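Local coordinates for protein nitrophorin Cim l NP (Cimex lectularius, PDB 2IMQ) that carries nitric oxide on a heme b group and delivers it to the victim during feeding, causing vasodilation, at residues 27-32 / 65-70; 37-42 / 86-91; 176-181 / 193-198. One frame throughout, in Å; residues are numbered along the deposited sequence.

Interaction 1: residues 27-32 / 65-70; sequences ELLGLN and QSLLTS. With HEM (protoporphyrin IX containing Fe), chain B.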
loop_
_atom_site.group_PDB
_atom_site.type_symbol
_atom_site.label_atom_id
_atom_site.label_comp_id
_atom_site.label_asym_id
_atom_site.label_seq_id
_atom_site.Cartn_x
_atom_site.Cartn_y
_atom_site.Cartn_z
ATOM N N GLU A 27 -13.993 -0.010 -8.486
ATOM C CA GLU A 27 -14.168 0.215 -7.088
ATOM C C GLU A 27 -12.823 0.107 -6.322
ATOM O O GLU A 27 -12.526 0.949 -5.468
ATOM C CB GLU A 27 -15.146 -0.788 -6.526
ATOM C CG GLU A 27 -15.491 -0.586 -5.074
ATOM C CD GLU A 27 -16.509 -1.594 -4.561
ATOM O OE1 GLU A 27 -16.894 -1.471 -3.397
ATOM O OE2 GLU A 27 -16.915 -2.514 -5.302
ATOM N N LEU A 28 -12.043 -0.913 -6.653
ATOM C CA LEU A 28 -10.755 -1.165 -6.022
ATOM C C LEU A 28 -9.840 0.043 -6.134
ATOM O O LEU A 28 -9.081 0.352 -5.220
ATOM C CB LEU A 28 -10.116 -2.395 -6.678
ATOM C CG LEU A 28 -8.856 -2.866 -5.992
ATOM C CD1 LEU A 28 -9.122 -3.504 -4.664
ATOM C CD2 LEU A 28 -8.062 -3.801 -6.848
ATOM N N LEU A 29 -9.912 0.750 -7.267
ATOM C CA LEU A 29 -9.020 1.860 -7.547
ATOM C C LEU A 29 -9.637 3.212 -7.244
ATOM O O LEU A 29 -9.006 4.245 -7.408
ATOM C CB LEU A 29 -8.557 1.817 -9.000
ATOM C CG LEU A 29 -7.985 0.502 -9.451
ATOM C CD1 LEU A 29 -7.705 0.582 -10.927
ATOM C CD2 LEU A 29 -6.803 0.152 -8.719
ATOM N N GLY A 30 -10.854 3.235 -6.722
ATOM C CA GLY A 30 -11.484 4.465 -6.332
ATOM C C GLY A 30 -12.015 5.267 -7.515
ATOM O O GLY A 30 -12.062 6.468 -7.405
ATOM N N LEU A 31 -12.417 4.586 -8.590
ATOM C CA LEU A 31 -12.840 5.211 -9.865
ATOM C C LEU A 31 -14.363 5.170 -10.074
ATOM O O LEU A 31 -14.905 5.791 -11.007
ATOM C CB LEU A 31 -12.130 4.529 -11.038
ATOM C CG LEU A 31 -10.606 4.580 -10.964
ATOM C CD1 LEU A 31 -9.941 3.841 -12.166
ATOM C CD2 LEU A 31 -10.105 5.963 -10.831
ATOM N N ASN A 32 -15.056 4.482 -9.194
ATOM C CA ASN A 32 -16.471 4.187 -9.360
ATOM C C ASN A 32 -17.415 5.344 -9.067
ATOM O O ASN A 32 -18.639 5.160 -9.206
ATOM C CB ASN A 32 -16.849 3.013 -8.445
ATOM C CG ASN A 32 -16.669 3.351 -6.933
ATOM O OD1 ASN A 32 -17.594 3.173 -6.135
ATOM N ND2 ASN A 32 -15.483 3.830 -6.541
ATOM N N GLN A 65 -5.135 -3.269 -17.926
ATOM C CA GLN A 65 -4.780 -2.432 -19.098
ATOM C C GLN A 65 -6.057 -2.044 -19.862
ATOM O O GLN A 65 -6.201 -0.901 -20.247
ATOM C CB GLN A 65 -3.708 -3.096 -19.988
ATOM C CG GLN A 65 -2.456 -3.623 -19.305
ATOM C CD GLN A 65 -1.294 -2.669 -19.091
ATOM O OE1 GLN A 65 -1.445 -1.563 -18.545
ATOM N NE2 GLN A 65 -0.079 -3.159 -19.430
ATOM N N SER A 66 -7.009 -2.961 -20.012
ATOM C CA SER A 66 -8.321 -2.635 -20.590
ATOM C C SER A 66 -9.011 -1.450 -19.916
ATOM O O SER A 66 -9.448 -0.518 -20.598
ATOM C CB SER A 66 -9.276 -3.861 -20.553
ATOM O OG SER A 66 -8.781 -4.890 -21.404
ATOM N N LEU A 67 -9.103 -1.455 -18.584
ATOM C CA LEU A 67 -9.809 -0.380 -17.892
ATOM C C LEU A 67 -9.025 0.928 -17.935
ATOM O O LEU A 67 -9.592 2.004 -18.179
ATOM C CB LEU A 67 -10.095 -0.785 -16.452
ATOM C CG LEU A 67 -10.515 0.394 -15.564
ATOM C CD1 LEU A 67 -11.894 0.902 -15.965
ATOM C CD2 LEU A 67 -10.458 0.013 -14.072
ATOM N N LEU A 68 -7.723 0.848 -17.719
ATOM C CA LEU A 68 -6.957 2.059 -17.456
ATOM C C LEU A 68 -6.484 2.826 -18.683
ATOM O O LEU A 68 -6.445 4.058 -18.667
ATOM C CB LEU A 68 -5.808 1.763 -16.487
ATOM C CG LEU A 68 -6.294 1.375 -15.069
ATOM C CD1 LEU A 68 -5.094 0.932 -14.277
ATOM C CD2 LEU A 68 -7.091 2.499 -14.394
ATOM N N THR A 69 -6.181 2.106 -19.745
ATOM C CA THR A 69 -5.782 2.758 -20.993
ATOM C C THR A 69 -6.872 3.642 -21.561
ATOM O O THR A 69 -6.600 4.770 -21.923
ATOM C CB THR A 69 -5.355 1.714 -22.020
ATOM O OG1 THR A 69 -4.164 1.084 -21.553
ATOM C CG2 THR A 69 -4.920 2.341 -23.328
ATOM N N SER A 70 -8.101 3.154 -21.562
ATOM C CA SER A 70 -9.276 3.951 -21.978
ATOM C C SER A 70 -9.445 5.251 -21.185
ATOM O O SER A 70 -9.955 6.233 -21.705
ATOM C CB SER A 70 -10.573 3.114 -21.921
ATOM O OG SER A 70 -10.966 2.737 -20.617
HETATM C CHA HEM B . 0.490 -8.100 -13.007
HETATM C CHB HEM B . -2.674 -6.784 -9.578
HETATM C CHC HEM B . -2.872 -11.338 -8.029
HETATM C CHD HEM B . 0.470 -12.642 -11.169
HETATM C C1A HEM B . -0.360 -7.338 -12.258
HETATM C C2A HEM B . -0.646 -5.934 -12.439
HETATM C C3A HEM B . -1.504 -5.584 -11.448
HETATM C C4A HEM B . -1.799 -6.746 -10.659
HETATM C CMA HEM B . -2.114 -4.209 -11.246
HETATM C CAA HEM B . -0.099 -4.993 -13.537
HETATM C CBA HEM B . -1.215 -5.014 -14.617
HETATM C CGA HEM B . -0.822 -4.197 -15.839
HETATM O O1A HEM B . -0.054 -4.699 -16.658
HETATM O O2A HEM B . -1.331 -3.065 -16.029
HETATM C C1B HEM B . -3.003 -7.907 -8.886
HETATM C C2B HEM B . -3.957 -7.963 -7.805
HETATM C C3B HEM B . -4.029 -9.215 -7.369
HETATM C C4B HEM B . -3.127 -10.000 -8.173
HETATM C CMB HEM B . -4.634 -6.698 -7.411
HETATM C CAB HEM B . -4.864 -9.797 -6.239
HETATM C CBB HEM B . -5.962 -9.170 -5.794
HETATM C C1C HEM B . -2.031 -12.143 -8.740
HETATM C C2C HEM B . -1.760 -13.540 -8.514
HETATM C C3C HEM B . -0.876 -13.900 -9.441
HETATM C C4C HEM B . -0.466 -12.740 -10.168
HETATM C CMC HEM B . -2.502 -14.478 -7.556
HETATM C CAC HEM B . -0.299 -15.293 -9.648
HETATM C CBC HEM B . 0.378 -15.927 -8.693
HETATM C C1D HEM B . 0.805 -11.525 -11.903
HETATM C C2D HEM B . 1.861 -11.500 -12.886
HETATM C C3D HEM B . 1.846 -10.125 -13.471
HETATM C C4D HEM B . 0.808 -9.407 -12.780
HETATM C CMD HEM B . 2.774 -12.658 -13.289
HETATM C CAD HEM B . 2.823 -9.652 -14.561
HETATM C CBD HEM B . 2.427 -10.394 -15.827
HETATM C CGD HEM B . 3.076 -9.770 -17.024
HETATM O O1D HEM B . 2.831 -10.305 -18.154
HETATM O O2D HEM B . 3.819 -8.765 -16.826
HETATM N NA HEM B . -1.086 -7.826 -11.178
HETATM N NB HEM B . -2.493 -9.162 -9.072
HETATM N NC HEM B . -1.207 -11.688 -9.726
HETATM N ND HEM B . 0.227 -10.262 -11.858
HETATM FE FE HEM B . -1.240 -9.778 -10.554
#

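Interaction 2: residues 37-42 / 86-91; sequences PDVIAV and LTVYCL. With HEM (protoporphyrin IX containing Fe), chain B.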
loop_
_atom_site.group_PDB
_atom_site.type_symbol
_atom_site.label_atom_id
_atom_site.label_comp_id
_atom_site.label_asym_id
_atom_site.label_seq_id
_atom_site.Cartn_x
_atom_site.Cartn_y
_atom_site.Cartn_z
ATOM N N PRO A 37 -7.983 10.301 -10.897
ATOM C CA PRO A 37 -6.746 10.676 -10.251
ATOM C C PRO A 37 -5.612 10.711 -11.210
ATOM O O PRO A 37 -5.577 9.976 -12.191
ATOM C CB PRO A 37 -6.531 9.566 -9.243
ATOM C CG PRO A 37 -7.274 8.420 -9.758
ATOM C CD PRO A 37 -8.503 9.026 -10.405
ATOM N N ASP A 38 -4.621 11.541 -10.931
ATOM C CA ASP A 38 -3.447 11.635 -11.784
ATOM C C ASP A 38 -2.514 10.451 -11.730
ATOM O O ASP A 38 -1.948 10.048 -12.742
ATOM C CB ASP A 38 -2.719 12.929 -11.461
ATOM C CG ASP A 38 -3.594 14.121 -11.650
ATOM O OD1 ASP A 38 -3.966 14.401 -12.832
ATOM O OD2 ASP A 38 -4.045 14.768 -10.675
ATOM N N VAL A 39 -2.369 9.872 -10.529
ATOM C CA VAL A 39 -1.478 8.746 -10.298
ATOM C C VAL A 39 -2.249 7.674 -9.528
ATOM O O VAL A 39 -3.026 8.003 -8.626
ATOM C CB VAL A 39 -0.245 9.194 -9.458
ATOM C CG1 VAL A 39 0.620 8.009 -9.147
ATOM C CG2 VAL A 39 0.440 10.325 -10.209
ATOM N N ILE A 40 -2.046 6.435 -9.929
ATOM C CA ILE A 40 -2.611 5.295 -9.176
ATOM C C ILE A 40 -1.531 4.281 -8.903
ATOM O O ILE A 40 -0.750 3.918 -9.798
ATOM C CB ILE A 40 -3.712 4.592 -10.023
ATOM C CG1 ILE A 40 -4.884 5.520 -10.344
ATOM C CG2 ILE A 40 -4.254 3.399 -9.309
ATOM C CD1 ILE A 40 -5.872 4.934 -11.375
ATOM N N ALA A 41 -1.444 3.823 -7.652
ATOM C CA ALA A 41 -0.496 2.793 -7.290
ATOM C C ALA A 41 -1.257 1.621 -6.659
ATOM O O ALA A 41 -2.169 1.856 -5.854
ATOM C CB ALA A 41 0.529 3.307 -6.349
ATOM N N VAL A 42 -0.890 0.425 -7.063
ATOM C CA VAL A 42 -1.482 -0.825 -6.591
ATOM C C VAL A 42 -0.426 -1.741 -6.012
ATOM O O VAL A 42 0.513 -2.098 -6.712
ATOM C CB VAL A 42 -2.173 -1.570 -7.774
ATOM C CG1 VAL A 42 -2.848 -2.850 -7.282
ATOM C CG2 VAL A 42 -3.191 -0.604 -8.474
ATOM N N LEU A 86 3.972 -4.442 -7.174
ATOM C CA LEU A 86 3.723 -3.018 -7.129
ATOM C C LEU A 86 3.598 -2.514 -8.557
ATOM O O LEU A 86 4.485 -2.742 -9.380
ATOM C CB LEU A 86 4.877 -2.254 -6.478
ATOM C CG LEU A 86 4.780 -0.732 -6.357
ATOM C CD1 LEU A 86 3.575 -0.282 -5.505
ATOM C CD2 LEU A 86 6.086 -0.182 -5.835
ATOM N N THR A 87 2.512 -1.792 -8.814
ATOM C CA THR A 87 2.266 -1.194 -10.125
ATOM C C THR A 87 1.973 0.275 -9.905
ATOM O O THR A 87 1.175 0.623 -9.034
ATOM C CB THR A 87 1.105 -1.895 -10.818
ATOM O OG1 THR A 87 1.344 -3.305 -10.850
ATOM C CG2 THR A 87 0.986 -1.409 -12.260
ATOM N N VAL A 88 2.532 1.142 -10.777
ATOM C CA VAL A 88 2.257 2.552 -10.743
ATOM C C VAL A 88 1.768 2.990 -12.126
ATOM O O VAL A 88 2.434 2.678 -13.113
ATOM C CB VAL A 88 3.499 3.372 -10.308
ATOM C CG1 VAL A 88 3.145 4.801 -10.220
ATOM C CG2 VAL A 88 3.995 2.874 -8.935
ATOM N N TYR A 89 0.653 3.700 -12.144
ATOM C CA TYR A 89 0.077 4.274 -13.353
ATOM C C TYR A 89 0.042 5.779 -13.198
ATOM O O TYR A 89 -0.152 6.324 -12.107
ATOM C CB TYR A 89 -1.375 3.793 -13.532
ATOM C CG TYR A 89 -1.560 2.339 -13.646
ATOM C CD1 TYR A 89 -1.858 1.588 -12.532
ATOM C CD2 TYR A 89 -1.454 1.683 -14.852
ATOM C CE1 TYR A 89 -2.059 0.227 -12.626
ATOM C CE2 TYR A 89 -1.660 0.324 -14.953
ATOM C CZ TYR A 89 -1.975 -0.422 -13.818
ATOM O OH TYR A 89 -2.129 -1.779 -13.890
ATOM N N CYS A 90 0.195 6.483 -14.342
ATOM C CA CYS A 90 0.062 7.914 -14.325
ATOM C C CYS A 90 -0.640 8.348 -15.588
ATOM O O CYS A 90 -0.448 7.728 -16.619
ATOM C CB CYS A 90 1.440 8.568 -14.238
ATOM S SG CYS A 90 1.502 10.411 -14.143
ATOM N N LEU A 91 -1.454 9.379 -15.499
ATOM C CA LEU A 91 -2.085 9.906 -16.737
ATOM C C LEU A 91 -0.997 10.292 -17.714
ATOM O O LEU A 91 -0.044 10.995 -17.362
ATOM C CB LEU A 91 -3.010 11.066 -16.431
ATOM C CG LEU A 91 -4.343 10.755 -15.732
ATOM C CD1 LEU A 91 -5.046 12.009 -15.384
ATOM C CD2 LEU A 91 -5.219 9.822 -16.513
HETATM C CHA HEM B . 0.490 -8.100 -13.007
HETATM C CHB HEM B . -2.674 -6.784 -9.578
HETATM C CHC HEM B . -2.872 -11.338 -8.029
HETATM C CHD HEM B . 0.470 -12.642 -11.169
HETATM C C1A HEM B . -0.360 -7.338 -12.258
HETATM C C2A HEM B . -0.646 -5.934 -12.439
HETATM C C3A HEM B . -1.504 -5.584 -11.448
HETATM C C4A HEM B . -1.799 -6.746 -10.659
HETATM C CMA HEM B . -2.114 -4.209 -11.246
HETATM C CAA HEM B . -0.099 -4.993 -13.537
HETATM C CBA HEM B . -1.215 -5.014 -14.617
HETATM C CGA HEM B . -0.822 -4.197 -15.839
HETATM O O1A HEM B . -0.054 -4.699 -16.658
HETATM O O2A HEM B . -1.331 -3.065 -16.029
HETATM C C1B HEM B . -3.003 -7.907 -8.886
HETATM C C2B HEM B . -3.957 -7.963 -7.805
HETATM C C3B HEM B . -4.029 -9.215 -7.369
HETATM C C4B HEM B . -3.127 -10.000 -8.173
HETATM C CMB HEM B . -4.634 -6.698 -7.411
HETATM C CAB HEM B . -4.864 -9.797 -6.239
HETATM C CBB HEM B . -5.962 -9.170 -5.794
HETATM C C1C HEM B . -2.031 -12.143 -8.740
HETATM C C2C HEM B . -1.760 -13.540 -8.514
HETATM C C3C HEM B . -0.876 -13.900 -9.441
HETATM C C4C HEM B . -0.466 -12.740 -10.168
HETATM C CMC HEM B . -2.502 -14.478 -7.556
HETATM C CAC HEM B . -0.299 -15.293 -9.648
HETATM C CBC HEM B . 0.378 -15.927 -8.693
HETATM C C1D HEM B . 0.805 -11.525 -11.903
HETATM C C2D HEM B . 1.861 -11.500 -12.886
HETATM C C3D HEM B . 1.846 -10.125 -13.471
HETATM C C4D HEM B . 0.808 -9.407 -12.780
HETATM C CMD HEM B . 2.774 -12.658 -13.289
HETATM C CAD HEM B . 2.823 -9.652 -14.561
HETATM C CBD HEM B . 2.427 -10.394 -15.827
HETATM C CGD HEM B . 3.076 -9.770 -17.024
HETATM O O1D HEM B . 2.831 -10.305 -18.154
HETATM O O2D HEM B . 3.819 -8.765 -16.826
HETATM N NA HEM B . -1.086 -7.826 -11.178
HETATM N NB HEM B . -2.493 -9.162 -9.072
HETATM N NC HEM B . -1.207 -11.688 -9.726
HETATM N ND HEM B . 0.227 -10.262 -11.858
HETATM FE FE HEM B . -1.240 -9.778 -10.554
HETATM O O HOH W 1 0.470 -4.408 -8.502
#

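Interaction 3: residues 176-181 / 193-198; sequences VETNAT and DGLMAF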
loop_
_atom_site.group_PDB
_atom_site.type_symbol
_atom_site.label_atom_id
_atom_site.label_comp_id
_atom_site.label_asym_id
_atom_site.label_seq_id
_atom_site.Cartn_x
_atom_site.Cartn_y
_atom_site.Cartn_z
ATOM N N VAL A 176 -2.272 -5.281 16.098
ATOM C CA VAL A 176 -2.816 -4.749 17.321
ATOM C C VAL A 176 -2.382 -5.648 18.454
ATOM O O VAL A 176 -2.737 -6.831 18.485
ATOM C CB VAL A 176 -4.349 -4.672 17.182
ATOM C CG1 VAL A 176 -5.044 -4.433 18.513
ATOM C CG2 VAL A 176 -4.774 -3.560 16.207
ATOM N N GLU A 177 -1.654 -5.083 19.396
ATOM C CA GLU A 177 -1.056 -5.821 20.478
ATOM C C GLU A 177 -1.966 -5.770 21.719
ATOM O O GLU A 177 -1.681 -5.109 22.696
ATOM C CB GLU A 177 0.325 -5.244 20.759
ATOM C CG GLU A 177 1.167 -6.165 21.619
ATOM C CD GLU A 177 2.604 -5.780 21.749
ATOM O OE1 GLU A 177 3.148 -5.144 20.822
ATOM O OE2 GLU A 177 3.187 -6.176 22.802
ATOM N N THR A 178 -3.043 -6.521 21.661
ATOM C CA THR A 178 -3.878 -6.833 22.803
ATOM C C THR A 178 -4.561 -8.142 22.512
ATOM O O THR A 178 -4.412 -8.743 21.448
ATOM C CB THR A 178 -4.878 -5.705 23.083
ATOM O OG1 THR A 178 -5.529 -5.912 24.339
ATOM C CG2 THR A 178 -5.954 -5.557 22.036
ATOM N N ASN A 179 -5.344 -8.632 23.464
ATOM C CA ASN A 179 -6.023 -9.881 23.247
ATOM C C ASN A 179 -7.265 -9.694 22.390
ATOM O O ASN A 179 -7.787 -8.592 22.235
ATOM C CB ASN A 179 -6.347 -10.554 24.592
ATOM C CG ASN A 179 -7.323 -9.736 25.380
ATOM O OD1 ASN A 179 -8.519 -9.763 25.084
ATOM N ND2 ASN A 179 -6.844 -9.043 26.381
ATOM N N ALA A 180 -7.723 -10.794 21.834
ATOM C CA ALA A 180 -8.825 -10.775 20.897
ATOM C C ALA A 180 -10.120 -10.331 21.543
ATOM O O ALA A 180 -10.965 -9.717 20.915
ATOM C CB ALA A 180 -9.012 -12.077 20.211
ATOM N N THR A 181 -10.334 -10.700 22.786
ATOM C CA THR A 181 -11.617 -10.348 23.454
ATOM C C THR A 181 -11.745 -8.847 23.600
ATOM O O THR A 181 -12.771 -8.256 23.220
ATOM C CB THR A 181 -11.673 -10.907 24.870
ATOM O OG1 THR A 181 -11.096 -12.209 24.903
ATOM C CG2 THR A 181 -13.142 -11.043 25.316
ATOM N N ASP A 193 -10.218 4.614 17.819
ATOM C CA ASP A 193 -9.045 5.255 18.373
ATOM C C ASP A 193 -8.582 4.519 19.632
ATOM O O ASP A 193 -7.388 4.428 19.907
ATOM C CB ASP A 193 -9.314 6.710 18.692
ATOM C CG ASP A 193 -9.529 7.559 17.511
ATOM O OD1 ASP A 193 -9.188 7.161 16.381
ATOM O OD2 ASP A 193 -10.061 8.699 17.646
ATOM N N GLY A 194 -9.509 3.943 20.370
ATOM C CA GLY A 194 -9.172 3.180 21.548
ATOM C C GLY A 194 -8.428 1.930 21.180
ATOM O O GLY A 194 -7.459 1.538 21.854
ATOM N N LEU A 195 -8.842 1.263 20.128
ATOM C CA LEU A 195 -8.155 0.056 19.664
ATOM C C LEU A 195 -6.802 0.409 19.023
ATOM O O LEU A 195 -5.793 -0.292 19.207
ATOM C CB LEU A 195 -9.044 -0.765 18.743
ATOM C CG LEU A 195 -8.480 -2.128 18.323
ATOM C CD1 LEU A 195 -8.143 -2.943 19.517
ATOM C CD2 LEU A 195 -9.398 -2.807 17.423
ATOM N N MET A 196 -6.779 1.522 18.315
ATOM C CA MET A 196 -5.559 2.033 17.706
ATOM C C MET A 196 -4.492 2.344 18.725
ATOM O O MET A 196 -3.305 2.363 18.413
ATOM C CB MET A 196 -5.853 3.266 16.834
ATOM C CG MET A 196 -4.804 3.575 15.780
ATOM S SD MET A 196 -4.771 2.168 14.593
ATOM C CE MET A 196 -5.865 2.512 13.344
ATOM N N ALA A 197 -4.866 2.563 19.980
ATOM C CA ALA A 197 -3.884 2.745 21.049
ATOM C C ALA A 197 -2.955 1.522 21.208
ATOM O O ALA A 197 -1.838 1.671 21.624
ATOM C CB ALA A 197 -4.534 3.101 22.341
ATOM N N PHE A 198 -3.411 0.345 20.798
ATOM C CA PHE A 198 -2.663 -0.927 20.895
ATOM C C PHE A 198 -1.956 -1.275 19.585
ATOM O O PHE A 198 -1.212 -2.247 19.540
ATOM C CB PHE A 198 -3.605 -2.050 21.301
ATOM C CG PHE A 198 -4.255 -1.795 22.599
ATOM C CD1 PHE A 198 -5.561 -1.356 22.668
ATOM C CD2 PHE A 198 -3.562 -1.977 23.780
ATOM C CE1 PHE A 198 -6.148 -1.088 23.874
ATOM C CE2 PHE A 198 -4.200 -1.722 24.999
ATOM C CZ PHE A 198 -5.459 -1.272 25.021
#

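Interaction 1: residues 27-32 / 65-70
Leu29 and Leu68 reach toward each other tip to tip, CD1 of Leu29 lying 4.0 Å from CD2 of Leu68. Leu31 meets the same methyl from another direction: its side chain crosses that of Leu68 at about a right angle, with Leu31 CD1 3.9 Å from Leu68 CD2. One branch of Leu68 is thus shared by Leu29, the last residue of the short helix 26-29, and Leu31, two residues on. Leu67, one residue earlier on helix 57-70, adds its own CD2, which lies 4.2 Å from Leu29 CD1 and 4.3 Å from Leu31 CD1, so four methyl groups make up the whole meeting. Between Leu29 and Leu31, Gly30 has positive phi and ends helix 26-29 in a Schellman motif, which turns the chain while both leucines still face helix 57-70. The other branch of Leu68 packs on Tyr89 of strand 84-91, and Gln65, one turn earlier, belongs to the heme pocket. No hydrogen bond spans the two segments. The contact therefore rests on dispersion and the exclusion of water, joining the helix that carries the proximal Cys60 to the end of helix 26-29 and the turn after it through hydrocarbon alone.

Interaction 2: residues 37-42 / 86-91
Strands 39-46 and 84-91 are antiparallel neighbours in one of the two sheets of this DNase I-like beta-sandwich, and one face of the pair borders the heme pocket. Ile40 and Tyr89 form a hydrogen-bonded pair: Tyr89 N gives a nearly straight bond to Ile40 O (2.7 Å, 173° at the hydrogen), and Ile40 N returns one to Tyr89 O. Val42 and Thr87 form the next such pair, while Leu91 N bonds to Asp38 O, just before strand 39-46 begins. The non-hydrogen-bonded pairs, Val39 with Cys90 and Ala41 with Val88, put their side chains on the other face, where Val39 CG1 meets Val88 CG1 at 4.2 Å and Val88 also packs on Phe122 of the second sheet. On the heme side, Val42 CG2 sits at the edge of the Tyr89 ring, 4.4 Å from CE1. Thr87 OG1, which is also bonded to Asn78, lies 3.5 Å from the propionate carbon CAA of the heme, and a water links it to Val42 O. Tyr89 lies on this same face, and its OH donates a 2.6 Å hydrogen bond to heme O2A, which lies in the ring plane.

Interaction 3: residues 176-181 / 193-198
Apolar packing between Val176 and Leu195 brings the chain before helix 180-188 against the short helix 192-196. The two side chains cross at about a right angle, and CG1 of Val176 comes to 3.6 Å from CD1 of Leu195. That methyl is placed by the first torsion of Val176, which sets CG1 anti to the backbone N (chi1 167°). CG1 also lies 3.9 Å from Phe198 CB, so a single valine branch touches two residues three positions apart. Thr178 contributes more loosely, with CG2 4.2 Å from Leu195 CD1.

The aromatic contact is a CH-pi interaction. Thr178 CB lies over one face of the Phe198 ring, 4.2 Å from its centroid and 22° off the ring normal, displaced toward the CG and CD2 side of the rim. The two side chains meet obliquely, and the CB hydrogen of the threonine, rather than its hydroxyl, is what the geometry places over the pi system.

Polar contact across the segments is confined to the backbone. Glu177 N donates to Phe198 O over 2.9 Å, with 172° at the hydrogen; the donor stands above the carbonyl plane. The bond joins the two backbones at their closest CA pair, Glu177 and Phe198. The carboxylate of Glu177 turns elsewhere and is bonded through OE1 to Gln200.

In the fold, this is plain packing at the periphery, far from the heme. Asn179 is the N-cap of helix 180-188, bonding through OD1 to His182 N, and the ring of His182 meets that of Phe198 nearly perpendicularly. Leu195 continues onto Ala183, Leu186 and Val187 of the same helix, while Val176 rests on Trp241, just before strand 243-248.

In the fold
The three contacts illustrate how chemistry follows position. Interactions 1 and 2 are buried, lie about 10 Å apart between centres and share the heme pocket: the leucines of interaction 1 cover the heme-side face of the strand pair in interaction 2, with Leu29 CD2 3.7 Å from Val42 CG2. Their segments alternate along the chain, so helix 57-70 falls between the two strands in sequence. Interaction 2 adds a backbone ladder to its packing; interaction 1 has no hydrogen bond across. Interaction 3, about 35 Å from interaction 1 and 33 Å from interaction 2 between centres, lies across the chain's centre, is partly exposed, and combines a lone backbone bond with apolar and CH-pi packing.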